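Local atomic coordinates of UTP--glucose-1-phosphate uridylyltransferase (Acinetobacter baumannii, PDB entry 6IKX), a protein that catalyses the reaction of UTP with alpha-D-glucose 1-phosphate to give UDP-alpha-D-glucose and diphosphate. Residues A[35-38]-A[39-43]. The protein carries 1 engineered substitution. Residues are numbered along the deposited sequence; the frame is centred on the assembly and turned at random.
Sequences AIEY and VVREA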
ATOM      1  N   ALA A  35      -8.213   6.285  16.427  1.00 49.13           N
ATOM      2  CA  ALA A  35      -7.683   6.786  17.718  1.00 47.55           C
ATOM      3  C   ALA A  35      -6.837   8.052  17.461  1.00 47.60           C
ATOM      4  O   ALA A  35      -6.930   9.007  18.238  1.00 41.70           O
ATOM      5  CB  ALA A  35      -6.895   5.673  18.389  1.00 40.88           C
ATOM      6  N   ILE A  36      -6.033   8.044  16.396  1.00 45.90           N
ATOM      7  CA  ILE A  36      -5.041   9.108  16.070  1.00 44.62           C
ATOM      8  C   ILE A  36      -5.787  10.431  15.930  1.00 44.54           C
ATOM      9  O   ILE A  36      -5.168  11.463  16.204  1.00 47.63           O
ATOM     10  CB  ILE A  36      -4.216   8.771  14.800  1.00 41.12           C
ATOM     11  CG1 ILE A  36      -2.994   9.672  14.640  1.00 42.71           C
ATOM     12  CG2 ILE A  36      -5.062   8.835  13.529  1.00 43.85           C
ATOM     13  CD1 ILE A  36      -1.962   9.571  15.713  1.00 42.10           C
ATOM     14  N   GLU A  37      -7.029  10.417  15.444  1.00 43.00           N
ATOM     15  CA  GLU A  37      -7.756  11.678  15.186  1.00 41.67           C
ATOM     16  C   GLU A  37      -7.851  12.470  16.484  1.00 37.39           C
ATOM     17  O   GLU A  37      -7.824  13.718  16.447  1.00 43.10           O
ATOM     18  CB  GLU A  37      -9.182  11.517  14.680  1.00 40.43           C
ATOM     19  CG  GLU A  37      -9.597  12.758  13.908  1.00 44.33           C
ATOM     20  CD  GLU A  37     -11.070  12.914  13.604  1.00 47.45           C
ATOM     21  OE1 GLU A  37     -11.448  12.503  12.526  1.00 44.54           O
ATOM     22  OE2 GLU A  37     -11.819  13.489  14.444  1.00 50.06           O
ATOM     23  N   TYR A  38      -7.981  11.762  17.589  1.00 39.72           N
ATOM     24  CA  TYR A  38      -8.273  12.359  18.915  1.00 39.58           C
ATOM     25  C   TYR A  38      -7.016  13.064  19.437  1.00 41.82           C
ATOM     26  O   TYR A  38      -7.154  14.055  20.169  1.00 36.85           O
ATOM     27  CB  TYR A  38      -8.707  11.276  19.890  1.00 37.10           C
ATOM     28  CG  TYR A  38     -10.087  10.715  19.677  1.00 41.97           C
ATOM     29  CD1 TYR A  38     -10.276   9.605  18.871  1.00 38.85           C
ATOM     30  CD2 TYR A  38     -11.175  11.223  20.372  1.00 38.10           C
ATOM     31  CE1 TYR A  38     -11.532   9.064  18.684  1.00 39.69           C
ATOM     32  CE2 TYR A  38     -12.437  10.674  20.214  1.00 42.69           C
ATOM     33  CZ  TYR A  38     -12.612   9.594  19.366  1.00 42.57           C
ATOM     34  OH  TYR A  38     -13.839   9.025  19.219  1.00 40.69           O
ATOM     35  N   VAL A  39      -5.848  12.524  19.069  1.00 42.14           N
ATOM     36  CA  VAL A  39      -4.495  12.957  19.515  1.00 41.39           C
ATOM     37  C   VAL A  39      -4.110  14.166  18.665  1.00 40.08           C
ATOM     38  O   VAL A  39      -3.492  15.132  19.203  1.00 38.90           O
ATOM     39  CB  VAL A  39      -3.475  11.813  19.380  1.00 39.04           C
ATOM     40  CG1 VAL A  39      -2.106  12.217  19.862  1.00 37.87           C
ATOM     41  CG2 VAL A  39      -3.921  10.581  20.136  1.00 45.84           C
ATOM     42  N   VAL A  40      -4.480  14.133  17.384  1.00 39.69           N
ATOM     43  CA  VAL A  40      -4.185  15.263  16.473  1.00 42.71           C
ATOM     44  C   VAL A  40      -5.135  16.400  16.859  1.00 45.55           C
ATOM     45  O   VAL A  40      -4.611  17.520  17.020  1.00 34.44           O
ATOM     46  CB  VAL A  40      -4.238  14.890  14.989  1.00 46.02           C
ATOM     47  CG1 VAL A  40      -4.250  16.148  14.130  1.00 43.00           C
ATOM     48  CG2 VAL A  40      -3.063  13.980  14.594  1.00 41.66           C
ATOM     49  N   ARG A  41      -6.417  16.102  17.160  1.00 47.94           N
ATOM     50  CA  ARG A  41      -7.387  17.152  17.592  1.00 47.30           C
ATOM     51  C   ARG A  41      -6.822  17.828  18.862  1.00 47.73           C
ATOM     52  O   ARG A  41      -6.759  19.064  18.894  1.00 49.67           O
ATOM     53  CB  ARG A  41      -8.816  16.592  17.692  1.00 52.61           C
ATOM     54  CG  ARG A  41      -9.915  17.641  17.866  1.00 63.69           C
ATOM     55  CD  ARG A  41     -11.330  17.143  18.161  1.00 72.54           C
ATOM     56  NE  ARG A  41     -11.893  16.178  17.197  1.00 84.18           N
ATOM     57  CZ  ARG A  41     -12.376  14.945  17.486  1.00 80.69           C
ATOM     58  NH1 ARG A  41     -12.380  14.469  18.718  1.00 77.38           N
ATOM     59  NH2 ARG A  41     -12.875  14.177  16.535  1.00 75.38           N
ATOM     60  N   GLU A  42      -6.365  17.057  19.853  1.00 50.93           N
ATOM     61  CA  GLU A  42      -5.796  17.567  21.135  1.00 54.02           C
ATOM     62  C   GLU A  42      -4.626  18.534  20.846  1.00 47.19           C
ATOM     63  O   GLU A  42      -4.582  19.610  21.455  1.00 52.08           O
ATOM     64  CB  GLU A  42      -5.424  16.361  22.016  1.00 51.61           C
ATOM     65  CG  GLU A  42      -4.643  16.662  23.305  1.00 45.84           C
ATOM     66  CD  GLU A  42      -4.040  15.423  23.984  1.00 51.82           C
ATOM     67  OE1 GLU A  42      -3.312  15.571  25.016  1.00 52.52           O
ATOM     68  OE2 GLU A  42      -4.308  14.283  23.506  1.00 57.24           O
ATOM     69  N   ALA A  43      -3.704  18.161  19.960  1.00 45.01           N
ATOM     70  CA  ALA A  43      -2.509  18.955  19.590  1.00 47.97           C
ATOM     71  C   ALA A  43      -2.918  20.316  19.007  1.00 49.80           C
ATOM     72  O   ALA A  43      -2.395  21.392  19.438  1.00 47.01           O
ATOM     73  CB  ALA A  43      -1.698  18.191  18.579  1.00 50.27           C
TER
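Glu37 and Arg41, opposite charges one turn apart on a partly exposed face of helix 35-44, form an i to i+4 salt bridge; the helix packs on strands 4-8 and 125-128, in the parallel part of the mixed central sheet of this GT-A-type nucleotidyltransferase fold. OE2 of Glu37 is modelled 2.4 Å from NH2 of Arg41, implausibly short, so the exact geometry is doubtful. Both side chains start with CG anti to the backbone N; the arginine then bends at chi3 (-55°), turning its guanidinium back toward the preceding turn. There its NH1 lies 3.8 Å from CD2 of Tyr38, with at most a weak cation-pi attraction. Along the backbone, the i to i+4 bonds run from Val40 N to Ile36 O (3.0 Å), Arg41 N to Glu37 O (2.9 Å) and Glu42 N to Tyr38 O (3.1 Å). Branched, apolar Ile36, Val39 and Val40 suit the buried side, all touching Leu7; Val39 and Glu42 touch Leu128. Ala35's side chain lies about 7 Å from that of UTP-binding Lys25. Further out, Arg33 also pairs with Glu37 OE2, while Tyr65 OH bonds OE1, restraining the carboxylate's rotation. Buried Glu42 has its charge met by Arg209 (OE2 to NH2). Tyr38 suits its place twice: its ring packs edge-to-face with Tyr271, and its OH hydrogen-bonds to Val30 O.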